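Local coordinates for folylpolyglutamate synthase/dihydrofolate synthase (Thermotoga maritima, PDB 1O5Z), which probably uses ATP to add L-glutamate to dihydropteroate and to extend the polyglutamate tail of tetrahydrofolate, at residues M13-V18 and I103-V108; M40-S43 and P48-E51; I96-E101 and A145-D150. All blocks are in the same frame, centred on the assembly; numbering follows the deposited sequence.

Contact 1 (M13-V18 and I103-V108); sequences MAYLEV and ISEEDV
Y15 lays one ring face against the side chain of E105. E105 CG stands over the middle of the ring, 3.6 Å from its centroid and 11° off the normal, a CH-pi contact. The carboxylate follows over the CD2 side, with E105 CD 3.4 Å from Y15 CD2, and it lies nearly parallel to the ring, so flat group stacks on flat group although the two side chains cross at about a right angle. At the ring's edge, near its plane, V108 CG1 sits 3.8 Å from Y15 CD1. V108 CG1 also meets V18 CG1, methyl to methyl at 4.0 Å, one turn further along helix 12-23.

Helix 12-23 is thereby laid on the opening turn of helix 105-122, which belongs to the Mur ligase middle domain; in the next part of that helix Y15 also touches V109, and V18 touches Y112.

With CG anti to the backbone N (chi1 172°) the Y15 ring is carried toward helix 105-122, and chi2 near 78° turns its face to E105. Its OH is hydrogen-bonded to E439 near the C-terminus. E105 OE1 is hydrogen-bonded to ND1 of H12, the residue just before M13. Beneath E105, S104 is the N-cap of helix 105-122: its OG accepts from D107 N at 2.9 Å.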
ATOM      1  N   MET A  13      -2.854  17.550 -19.994  1.00 49.33           N
ATOM      2  CA  MET A  13      -3.454  18.652 -19.256  1.00 48.58           C
ATOM      3  C   MET A  13      -4.843  18.311 -18.802  1.00 46.94           C
ATOM      4  O   MET A  13      -5.310  18.795 -17.771  1.00 46.58           O
ATOM      5  CB  MET A  13      -3.539  19.897 -20.118  1.00 49.86           C
ATOM      6  CG  MET A  13      -3.503  21.210 -19.301  1.00 53.11           C
ATOM      7  SD  MET A  13      -1.849  21.881 -18.814  1.00 56.25           S
ATOM      8  CE  MET A  13      -1.709  21.532 -17.046  1.00 53.18           C
ATOM      9  N   ALA A  14      -5.522  17.477 -19.580  1.00 45.30           N
ATOM     10  CA  ALA A  14      -6.855  17.012 -19.220  1.00 44.06           C
ATOM     11  C   ALA A  14      -6.763  16.092 -18.009  1.00 42.66           C
ATOM     12  O   ALA A  14      -7.524  16.205 -17.067  1.00 42.56           O
ATOM     13  CB  ALA A  14      -7.479  16.294 -20.412  1.00 43.96           C
ATOM     14  N   TYR A  15      -5.794  15.199 -18.044  1.00 41.96           N
ATOM     15  CA  TYR A  15      -5.432  14.386 -16.874  1.00 41.76           C
ATOM     16  C   TYR A  15      -5.181  15.209 -15.595  1.00 41.66           C
ATOM     17  O   TYR A  15      -5.764  14.950 -14.567  1.00 40.07           O
ATOM     18  CB  TYR A  15      -4.232  13.522 -17.189  1.00 40.69           C
ATOM     19  CG  TYR A  15      -3.678  12.798 -15.968  1.00 42.52           C
ATOM     20  CD1 TYR A  15      -4.284  11.659 -15.469  1.00 40.01           C
ATOM     21  CD2 TYR A  15      -2.518  13.256 -15.328  1.00 43.72           C
ATOM     22  CE1 TYR A  15      -3.747  10.975 -14.352  1.00 41.93           C
ATOM     23  CE2 TYR A  15      -1.996  12.589 -14.209  1.00 43.10           C
ATOM     24  CZ  TYR A  15      -2.625  11.459 -13.731  1.00 41.80           C
ATOM     25  OH  TYR A  15      -2.091  10.828 -12.639  1.00 43.15           O
ATOM     26  N   LEU A  16      -4.311  16.205 -15.644  1.00 43.71           N
ATOM     27  CA  LEU A  16      -4.121  17.081 -14.471  1.00 44.26           C
ATOM     28  C   LEU A  16      -5.429  17.720 -13.988  1.00 45.47           C
ATOM     29  O   LEU A  16      -5.705  17.773 -12.776  1.00 45.47           O
ATOM     30  CB  LEU A  16      -3.101  18.145 -14.765  1.00 44.33           C
ATOM     31  CG  LEU A  16      -1.680  17.648 -14.984  1.00 45.37           C
ATOM     32  CD1 LEU A  16      -0.795  18.903 -15.110  1.00 46.86           C
ATOM     33  CD2 LEU A  16      -1.165  16.710 -13.884  1.00 45.63           C
ATOM     34  N   GLU A  17      -6.251  18.138 -14.938  1.00 46.54           N
ATOM     35  CA  GLU A  17      -7.563  18.748 -14.645  1.00 48.11           C
ATOM     36  C   GLU A  17      -8.532  17.739 -14.011  1.00 47.57           C
ATOM     37  O   GLU A  17      -9.327  18.079 -13.133  1.00 46.67           O
ATOM     38  CB  GLU A  17      -8.141  19.321 -15.961  1.00 49.67           C
ATOM     39  CG  GLU A  17      -8.802  20.694 -15.915  1.00 54.73           C
ATOM     40  CD  GLU A  17      -7.998  21.777 -15.191  1.00 60.27           C
ATOM     41  OE1 GLU A  17      -7.197  22.545 -15.839  1.00 64.45           O
ATOM     42  OE2 GLU A  17      -8.228  21.890 -13.953  1.00 63.77           O
ATOM     43  N   VAL A  18      -8.457  16.482 -14.434  1.00 47.37           N
ATOM     44  CA  VAL A  18      -9.161  15.419 -13.713  1.00 47.78           C
ATOM     45  C   VAL A  18      -8.710  15.371 -12.264  1.00 48.20           C
ATOM     46  O   VAL A  18      -9.533  15.200 -11.367  1.00 48.70           O
ATOM     47  CB  VAL A  18      -8.911  14.004 -14.293  1.00 47.06           C
ATOM     48  CG1 VAL A  18      -9.428  12.963 -13.345  1.00 47.15           C
ATOM     49  CG2 VAL A  18      -9.582  13.850 -15.621  1.00 48.06           C
ATOM     50  N   ILE A 103      -2.490   2.487 -14.850  1.00 44.32           N
ATOM     51  CA  ILE A 103      -3.365   3.130 -15.787  1.00 44.04           C
ATOM     52  C   ILE A 103      -2.626   4.330 -16.402  1.00 44.39           C
ATOM     53  O   ILE A 103      -1.860   5.002 -15.713  1.00 44.67           O
ATOM     54  CB  ILE A 103      -4.648   3.537 -15.055  1.00 44.55           C
ATOM     55  CG1 ILE A 103      -5.709   4.059 -16.038  1.00 44.54           C
ATOM     56  CG2 ILE A 103      -4.368   4.589 -13.964  1.00 45.40           C
ATOM     57  CD1 ILE A 103      -7.061   4.250 -15.389  1.00 43.25           C
ATOM     58  N   SER A 104      -2.818   4.539 -17.702  1.00 43.58           N
ATOM     59  CA  SER A 104      -2.286   5.673 -18.359  1.00 43.50           C
ATOM     60  C   SER A 104      -3.048   6.921 -17.981  1.00 43.52           C
ATOM     61  O   SER A 104      -4.198   6.864 -17.592  1.00 42.39           O
ATOM     62  CB  SER A 104      -2.405   5.497 -19.871  1.00 43.65           C
ATOM     63  OG  SER A 104      -3.760   5.466 -20.268  1.00 45.22           O
ATOM     64  N   GLU A 105      -2.403   8.062 -18.143  1.00 43.83           N
ATOM     65  CA  GLU A 105      -3.085   9.354 -18.055  1.00 45.10           C
ATOM     66  C   GLU A 105      -4.320   9.416 -18.966  1.00 45.80           C
ATOM     67  O   GLU A 105      -5.388   9.892 -18.557  1.00 45.02           O
ATOM     68  CB  GLU A 105      -2.120  10.480 -18.439  1.00 45.46           C
ATOM     69  CG  GLU A 105      -1.041  10.676 -17.389  1.00 47.19           C
ATOM     70  CD  GLU A 105      -0.277  11.983 -17.518  1.00 44.64           C
ATOM     71  OE1 GLU A 105      -0.492  12.725 -18.507  1.00 44.99           O
ATOM     72  OE2 GLU A 105       0.560  12.239 -16.611  1.00 44.67           O
ATOM     73  N   GLU A 106      -4.136   8.938 -20.198  1.00 46.86           N
ATOM     74  CA  GLU A 106      -5.173   8.922 -21.229  1.00 48.67           C
ATOM     75  C   GLU A 106      -6.415   8.102 -20.776  1.00 46.77           C
ATOM     76  O   GLU A 106      -7.540   8.528 -20.925  1.00 46.28           O
ATOM     77  CB  GLU A 106      -4.605   8.388 -22.562  1.00 48.32           C
ATOM     78  CG  GLU A 106      -5.657   8.419 -23.657  1.00 53.83           C
ATOM     79  CD  GLU A 106      -5.351   7.569 -24.912  1.00 54.74           C
ATOM     80  OE1 GLU A 106      -5.626   8.090 -26.057  1.00 57.29           O
ATOM     81  OE2 GLU A 106      -4.890   6.391 -24.734  1.00 62.30           O
ATOM     82  N   ASP A 107      -6.203   6.946 -20.197  1.00 45.71           N
ATOM     83  CA  ASP A 107      -7.317   6.189 -19.713  1.00 45.66           C
ATOM     84  C   ASP A 107      -7.990   6.770 -18.485  1.00 45.36           C
ATOM     85  O   ASP A 107      -9.202   6.606 -18.306  1.00 45.11           O
ATOM     86  CB  ASP A 107      -6.898   4.756 -19.435  1.00 45.89           C
ATOM     87  CG  ASP A 107      -6.820   3.923 -20.722  1.00 47.86           C
ATOM     88  OD1 ASP A 107      -7.325   4.380 -21.788  1.00 46.26           O
ATOM     89  OD2 ASP A 107      -6.273   2.797 -20.744  1.00 49.93           O
ATOM     90  N   VAL A 108      -7.226   7.408 -17.616  1.00 44.40           N
ATOM     91  CA  VAL A 108      -7.818   8.049 -16.479  1.00 44.20           C
ATOM     92  C   VAL A 108      -8.786   9.118 -17.026  1.00 43.86           C
ATOM     93  O   VAL A 108      -9.936   9.229 -16.598  1.00 42.57           O
ATOM     94  CB  VAL A 108      -6.762   8.709 -15.602  1.00 44.65           C
ATOM     95  CG1 VAL A 108      -7.429   9.779 -14.663  1.00 46.00           C
ATOM     96  CG2 VAL A 108      -5.937   7.659 -14.826  1.00 43.54           C
TER

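Contact 2 (M40-S43 and P48-E51); sequences MLLS and PHLE
L42 meets H49 through a CH-pi contact. Its CD1 methyl comes down on one face of the imidazole, 3.7 Å from the ring centroid and 18° off the normal, displaced toward the rim, on the side of H49 CD2 and CG. The closest pair of this overlap is L42 CD1 to H49 CD2 at 3.6 Å, and L42 CB backs it up at 3.7 Å from the same H49 CD2. The other face of the ring is covered by H49's own neighbour, L50, whose CG stands above the rim, so the imidazole is held between two leucines. Its torsion matters here: chi1 of 60° puts CG between the backbone N and the carbonyl carbon, folding the ring back over the turn toward the helix.

The second branch of L42 makes the purely apolar contact. L42 CD2 lies 3.7 Å from P48 CG, so the two methyls of one leucine are shared out, one to the proline ring and one to the histidine. This is how the chain doubles back after helix 36-44: the turn 48-49 is a short 3-10 segment, and it leads into strand 53-58, a central strand of the eight-stranded sheet in the P-loop NTPase-like part of the fold. F141 and A138 of helix 132-146 also pack on L42, and A145 of that helix on P48.

The polar bonds lie beside the contact rather than across it. The carbonyl oxygen of L42, near the end of its helix, touches P48 CD at 3.5 Å, a contact made with a carbon. Within the turn E51 N is bonded to P48 O, a rather long 3.2 Å. H49 NE2 is hydrogen-bonded to N47 OD1, which would help hold the ring that L42 covers in its rotation.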
ATOM      1  N   MET A  40     -24.832   3.733  -5.354  1.00 42.99           N
ATOM      2  CA  MET A  40     -25.545   4.513  -6.350  1.00 43.66           C
ATOM      3  C   MET A  40     -24.661   4.930  -7.537  1.00 43.40           C
ATOM      4  O   MET A  40     -25.065   4.856  -8.674  1.00 43.84           O
ATOM      5  CB  MET A  40     -26.127   5.751  -5.658  1.00 43.85           C
ATOM      6  CG  MET A  40     -27.026   6.618  -6.496  1.00 45.97           C
ATOM      7  SD  MET A  40     -27.640   8.083  -5.608  1.00 45.12           S
ATOM      8  CE  MET A  40     -28.029   7.315  -4.016  1.00 45.19           C
ATOM      9  N   LEU A  41     -23.460   5.403  -7.292  1.00 43.77           N
ATOM     10  CA  LEU A  41     -22.544   5.709  -8.396  1.00 43.85           C
ATOM     11  C   LEU A  41     -22.340   4.500  -9.303  1.00 43.52           C
ATOM     12  O   LEU A  41     -22.569   4.576 -10.506  1.00 44.55           O
ATOM     13  CB  LEU A  41     -21.193   6.183  -7.856  1.00 44.08           C
ATOM     14  CG  LEU A  41     -20.040   6.515  -8.797  1.00 44.01           C
ATOM     15  CD1 LEU A  41     -20.497   7.468  -9.886  1.00 42.89           C
ATOM     16  CD2 LEU A  41     -18.873   7.103  -8.026  1.00 43.65           C
ATOM     17  N   LEU A  42     -21.965   3.377  -8.714  1.00 42.45           N
ATOM     18  CA  LEU A  42     -21.765   2.168  -9.471  1.00 43.08           C
ATOM     19  C   LEU A  42     -23.020   1.695 -10.229  1.00 42.99           C
ATOM     20  O   LEU A  42     -22.934   1.245 -11.375  1.00 43.08           O
ATOM     21  CB  LEU A  42     -21.227   1.066  -8.545  1.00 43.25           C
ATOM     22  CG  LEU A  42     -19.770   1.244  -8.094  1.00 43.21           C
ATOM     23  CD1 LEU A  42     -19.392   0.228  -7.027  1.00 43.74           C
ATOM     24  CD2 LEU A  42     -18.873   1.060  -9.269  1.00 44.97           C
ATOM     25  N   SER A  43     -24.179   1.799  -9.591  1.00 42.49           N
ATOM     26  CA  SER A  43     -25.420   1.455 -10.227  1.00 42.31           C
ATOM     27  C   SER A  43     -25.648   2.267 -11.491  1.00 43.65           C
ATOM     28  O   SER A  43     -26.082   1.742 -12.475  1.00 43.71           O
ATOM     29  CB  SER A  43     -26.574   1.748  -9.299  1.00 41.96           C
ATOM     30  OG  SER A  43     -27.786   1.362  -9.899  1.00 38.40           O
ATOM     31  N   PRO A  48     -20.296  -2.012 -12.742  1.00 46.40           N
ATOM     32  CA  PRO A  48     -19.104  -2.577 -13.379  1.00 46.32           C
ATOM     33  C   PRO A  48     -18.333  -3.515 -12.450  1.00 46.53           C
ATOM     34  O   PRO A  48     -17.637  -4.429 -12.910  1.00 46.57           O
ATOM     35  CB  PRO A  48     -18.283  -1.337 -13.728  1.00 46.61           C
ATOM     36  CG  PRO A  48     -18.769  -0.249 -12.723  1.00 46.35           C
ATOM     37  CD  PRO A  48     -20.200  -0.550 -12.586  1.00 46.79           C
ATOM     38  N   HIS A  49     -18.493  -3.292 -11.153  1.00 46.05           N
ATOM     39  CA  HIS A  49     -17.886  -4.123 -10.114  1.00 46.32           C
ATOM     40  C   HIS A  49     -18.364  -5.575 -10.078  1.00 47.36           C
ATOM     41  O   HIS A  49     -17.702  -6.436  -9.520  1.00 48.16           O
ATOM     42  CB  HIS A  49     -18.078  -3.445  -8.755  1.00 46.17           C
ATOM     43  CG  HIS A  49     -19.510  -3.231  -8.388  1.00 45.45           C
ATOM     44  ND1 HIS A  49     -20.087  -3.817  -7.281  1.00 45.11           N
ATOM     45  CD2 HIS A  49     -20.490  -2.534  -9.010  1.00 41.10           C
ATOM     46  CE1 HIS A  49     -21.366  -3.497  -7.253  1.00 44.16           C
ATOM     47  NE2 HIS A  49     -21.634  -2.723  -8.294  1.00 45.59           N
ATOM     48  N   LEU A  50     -19.488  -5.859 -10.734  1.00 48.81           N
ATOM     49  CA  LEU A  50     -20.091  -7.186 -10.752  1.00 49.18           C
ATOM     50  C   LEU A  50     -19.739  -7.974 -12.008  1.00 49.42           C
ATOM     51  O   LEU A  50     -20.271  -9.047 -12.284  1.00 48.79           O
ATOM     52  CB  LEU A  50     -21.613  -7.014 -10.695  1.00 50.49           C
ATOM     53  CG  LEU A  50     -22.132  -6.222  -9.507  1.00 50.39           C
ATOM     54  CD1 LEU A  50     -23.675  -6.053  -9.626  1.00 51.62           C
ATOM     55  CD2 LEU A  50     -21.693  -6.948  -8.262  1.00 49.26           C
ATOM     56  N   GLU A  51     -18.790  -7.446 -12.739  1.00 50.16           N
ATOM     57  CA  GLU A  51     -18.494  -7.888 -14.086  1.00 50.90           C
ATOM     58  C   GLU A  51     -17.316  -8.847 -14.103  1.00 49.96           C
ATOM     59  O   GLU A  51     -16.923  -9.249 -15.168  1.00 50.85           O
ATOM     60  CB  GLU A  51     -18.132  -6.651 -14.906  1.00 51.13           C
ATOM     61  CG  GLU A  51     -18.674  -6.629 -16.277  1.00 56.87           C
ATOM     62  CD  GLU A  51     -20.057  -6.070 -16.269  1.00 63.84           C
ATOM     63  OE1 GLU A  51     -20.138  -4.807 -16.179  1.00 70.03           O
ATOM     64  OE2 GLU A  51     -21.023  -6.881 -16.334  1.00 62.76           O
TER

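Contact 3 (I96-E101 and A145-D150); sequences IRLNEE and AEKNVD
L98 reaches across with both methyls, each to a different residue. L98 CD1 touches V149 CG1 at 3.7 Å, while L98 CD2 lies on the aliphatic part of K147, 3.7 Å from K147 CD. In the leucine, CG anti to the backbone N (chi1 179°) carries the branch toward the 145-150 turn, and chi2 near 60° sets CD1 on V149 and CD2 on K147.

K147 is bent. With chi2 at -66° the chain turns at CG and then runs extended to NZ, so that CG, CD and CE pass across the tip of L98 at about a right angle. Its ammonium group goes on to a long, weak ion pair with D107. V149 offers CG1, the branch opposite its carbonyl carbon, and crosses the leucine obliquely. With an alanine in place of L98 both methyls would be gone, and the bent K147 chain would probably lose its apolar support and be freer to turn, with V149 CG1 losing its mate on the strand.

On the far side of the hairpin, R97 and E100 form a salt bridge, R97 NH1 to E100 OE1 2.9 Å. The oxygen lies in the guanidinium plane and uses its syn lone pair. Y85 adds a cation-pi contact to R97 and is also hydrogen-bonded to E100 OE2.

Both sides of the contact are carried by turns. L98 to E101 is a type I' turn with two backbone hydrogen bonds, L98 N to E101 O and E101 N to L98 O, the classical two-residue beta hairpin, joining strands 96-98 and 101-102 at the edge of the sheet. Across from it, helix 132-146 ends in a Schellman motif, with N148 at positive phi, before the chain enters strand 151-155.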
ATOM      1  N   ILE A  96      -4.486   2.313  -9.762  1.00 45.81           N
ATOM      2  CA  ILE A  96      -5.274   1.480 -10.700  1.00 45.92           C
ATOM      3  C   ILE A  96      -4.361   0.864 -11.754  1.00 45.27           C
ATOM      4  O   ILE A  96      -3.680   1.561 -12.477  1.00 44.55           O
ATOM      5  CB  ILE A  96      -6.347   2.334 -11.388  1.00 45.97           C
ATOM      6  CG1 ILE A  96      -7.167   3.108 -10.344  1.00 46.43           C
ATOM      7  CG2 ILE A  96      -7.254   1.482 -12.206  1.00 46.10           C
ATOM      8  CD1 ILE A  96      -8.158   4.044 -10.966  1.00 47.57           C
ATOM      9  N   ARG A  97      -4.382  -0.459 -11.828  1.00 45.27           N
ATOM     10  CA  ARG A  97      -3.452  -1.195 -12.637  1.00 43.83           C
ATOM     11  C   ARG A  97      -4.148  -2.286 -13.400  1.00 44.18           C
ATOM     12  O   ARG A  97      -5.175  -2.792 -12.983  1.00 44.37           O
ATOM     13  CB  ARG A  97      -2.364  -1.789 -11.765  1.00 43.50           C
ATOM     14  CG  ARG A  97      -1.869  -0.850 -10.786  1.00 42.29           C
ATOM     15  CD  ARG A  97      -0.604  -1.311 -10.116  1.00 45.61           C
ATOM     16  NE  ARG A  97      -0.306  -0.431  -8.996  1.00 45.87           N
ATOM     17  CZ  ARG A  97       0.614  -0.654  -8.090  1.00 48.04           C
ATOM     18  NH1 ARG A  97       1.399  -1.731  -8.158  1.00 48.42           N
ATOM     19  NH2 ARG A  97       0.788   0.244  -7.130  1.00 47.75           N
ATOM     20  N   LEU A  98      -3.589  -2.563 -14.564  1.00 43.78           N
ATOM     21  CA  LEU A  98      -3.951  -3.677 -15.417  1.00 44.17           C
ATOM     22  C   LEU A  98      -2.663  -4.479 -15.591  1.00 43.76           C
ATOM     23  O   LEU A  98      -1.654  -3.976 -16.108  1.00 41.22           O
ATOM     24  CB  LEU A  98      -4.433  -3.193 -16.776  1.00 43.73           C
ATOM     25  CG  LEU A  98      -4.834  -4.227 -17.825  1.00 44.52           C
ATOM     26  CD1 LEU A  98      -5.974  -5.099 -17.349  1.00 45.49           C
ATOM     27  CD2 LEU A  98      -5.209  -3.446 -19.080  1.00 45.25           C
ATOM     28  N   ASN A  99      -2.711  -5.698 -15.079  1.00 43.72           N
ATOM     29  CA  ASN A  99      -1.611  -6.599 -15.149  1.00 44.58           C
ATOM     30  C   ASN A  99      -0.415  -5.905 -14.545  1.00 44.75           C
ATOM     31  O   ASN A  99       0.689  -6.029 -15.009  1.00 44.74           O
ATOM     32  CB  ASN A  99      -1.407  -7.044 -16.590  1.00 44.28           C
ATOM     33  CG  ASN A  99      -2.624  -7.826 -17.128  1.00 45.80           C
ATOM     34  OD1 ASN A  99      -3.326  -8.440 -16.349  1.00 48.38           O
ATOM     35  ND2 ASN A  99      -2.820  -7.848 -18.452  1.00 42.43           N
ATOM     36  N   GLU A 100      -0.692  -5.156 -13.487  1.00 45.48           N
ATOM     37  CA  GLU A 100       0.316  -4.472 -12.692  1.00 45.32           C
ATOM     38  C   GLU A 100       1.046  -3.348 -13.431  1.00 44.73           C
ATOM     39  O   GLU A 100       2.086  -2.892 -13.012  1.00 44.74           O
ATOM     40  CB  GLU A 100       1.233  -5.512 -12.039  1.00 45.72           C
ATOM     41  CG  GLU A 100       0.587  -6.149 -10.799  1.00 44.79           C
ATOM     42  CD  GLU A 100       0.334  -5.147  -9.712  1.00 44.82           C
ATOM     43  OE1 GLU A 100       1.234  -4.294  -9.448  1.00 48.38           O
ATOM     44  OE2 GLU A 100      -0.735  -5.204  -9.092  1.00 44.23           O
ATOM     45  N   GLU A 101       0.465  -2.863 -14.515  1.00 44.97           N
ATOM     46  CA  GLU A 101       0.939  -1.666 -15.149  1.00 45.85           C
ATOM     47  C   GLU A 101      -0.013  -0.546 -14.743  1.00 44.61           C
ATOM     48  O   GLU A 101      -1.185  -0.745 -14.748  1.00 44.36           O
ATOM     49  CB  GLU A 101       0.954  -1.838 -16.654  1.00 46.86           C
ATOM     50  CG  GLU A 101       2.132  -2.629 -17.185  1.00 54.64           C
ATOM     51  CD  GLU A 101       3.481  -1.992 -16.802  1.00 63.14           C
ATOM     52  OE1 GLU A 101       3.857  -0.936 -17.424  1.00 68.18           O
ATOM     53  OE2 GLU A 101       4.159  -2.538 -15.875  1.00 65.79           O
ATOM     54  N   ALA A 145     -13.819  -3.153 -15.731  1.00 45.51           N
ATOM     55  CA  ALA A 145     -14.875  -3.590 -16.642  1.00 46.31           C
ATOM     56  C   ALA A 145     -14.547  -3.243 -18.118  1.00 47.40           C
ATOM     57  O   ALA A 145     -14.632  -4.103 -19.004  1.00 48.34           O
ATOM     58  CB  ALA A 145     -16.231  -2.967 -16.241  1.00 45.89           C
ATOM     59  N   GLU A 146     -14.147  -2.000 -18.394  1.00 48.17           N
ATOM     60  CA  GLU A 146     -13.876  -1.616 -19.771  1.00 49.53           C
ATOM     61  C   GLU A 146     -12.718  -2.511 -20.245  1.00 49.11           C
ATOM     62  O   GLU A 146     -12.660  -2.875 -21.408  1.00 48.85           O
ATOM     63  CB  GLU A 146     -13.642  -0.085 -19.980  1.00 49.06           C
ATOM     64  CG  GLU A 146     -14.546   0.856 -19.141  1.00 52.63           C
ATOM     65  CD  GLU A 146     -15.301   2.027 -19.859  1.00 55.34           C
ATOM     66  OE1 GLU A 146     -16.568   1.906 -19.953  1.00 63.88           O
ATOM     67  OE2 GLU A 146     -14.720   3.106 -20.265  1.00 61.73           O
ATOM     68  N   LYS A 147     -11.836  -2.941 -19.355  1.00 48.83           N
ATOM     69  CA  LYS A 147     -10.694  -3.753 -19.789  1.00 49.88           C
ATOM     70  C   LYS A 147     -10.977  -5.253 -19.791  1.00 49.90           C
ATOM     71  O   LYS A 147     -10.070  -6.041 -20.071  1.00 49.20           O
ATOM     72  CB  LYS A 147      -9.456  -3.502 -18.904  1.00 50.01           C
ATOM     73  CG  LYS A 147      -8.856  -2.130 -19.065  1.00 51.65           C
ATOM     74  CD  LYS A 147      -8.273  -1.942 -20.446  1.00 52.43           C
ATOM     75  CE  LYS A 147      -7.634  -0.563 -20.563  1.00 55.40           C
ATOM     76  NZ  LYS A 147      -7.041  -0.290 -21.920  1.00 53.44           N
ATOM     77  N   ASN A 148     -12.201  -5.665 -19.460  1.00 49.34           N
ATOM     78  CA  ASN A 148     -12.531  -7.106 -19.469  1.00 49.04           C
ATOM     79  C   ASN A 148     -11.558  -7.958 -18.636  1.00 47.46           C
ATOM     80  O   ASN A 148     -11.077  -8.977 -19.070  1.00 47.36           O
ATOM     81  CB  ASN A 148     -12.615  -7.632 -20.901  1.00 48.52           C
ATOM     82  CG  ASN A 148     -13.555  -6.798 -21.768  1.00 51.57           C
ATOM     83  OD1 ASN A 148     -14.640  -6.387 -21.338  1.00 57.40           O
ATOM     84  ND2 ASN A 148     -13.131  -6.513 -22.977  1.00 54.48           N
ATOM     85  N   VAL A 149     -11.304  -7.542 -17.420  1.00 47.53           N
ATOM     86  CA  VAL A 149     -10.388  -8.301 -16.556  1.00 47.29           C
ATOM     87  C   VAL A 149     -11.048  -9.607 -16.109  1.00 47.00           C
ATOM     88  O   VAL A 149     -12.271  -9.731 -16.114  1.00 46.91           O
ATOM     89  CB  VAL A 149      -9.893  -7.467 -15.355  1.00 47.46           C
ATOM     90  CG1 VAL A 149      -9.219  -6.172 -15.822  1.00 47.17           C
ATOM     91  CG2 VAL A 149     -11.019  -7.176 -14.376  1.00 47.68           C
ATOM     92  N   ASP A 150     -10.236 -10.600 -15.795  1.00 47.24           N
ATOM     93  CA  ASP A 150     -10.739 -11.882 -15.274  1.00 47.54           C
ATOM     94  C   ASP A 150     -11.023 -11.698 -13.786  1.00 47.64           C
ATOM     95  O   ASP A 150     -12.002 -12.196 -13.256  1.00 48.19           O
ATOM     96  CB  ASP A 150      -9.689 -12.982 -15.399  1.00 46.75           C
ATOM     97  CG  ASP A 150      -9.338 -13.303 -16.845  1.00 47.35           C
ATOM     98  OD1 ASP A 150     -10.289 -13.348 -17.672  1.00 47.95           O
ATOM     99  OD2 ASP A 150      -8.141 -13.536 -17.217  1.00 45.23           O
TER

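Overall arrangement
Segments 13-18, 40-43 and 48-51 precede the hairpin 96-101, helix start 103-108 and turn 145-150, so contact 2 is nested in the loop closed by contact 1, whereas contacts 1 and 3 interleave. Contact 3 is the middle one, its centre 16 Å from each of the others, which lie 22 Å apart. It touches contact 1 through a probable I103 N to I96 O hydrogen bond and the long D107-K147 ion pair, and contact 2 through A145 against P48. Helices 105-122 and 132-146 follow each other and link the set beside the eight-stranded sheet of the Mur ligase middle domain. Contact 1 lays helix 12-23 on helix 105-122, while contact 2 folds helix 36-44 onto the turn before strand 53-58.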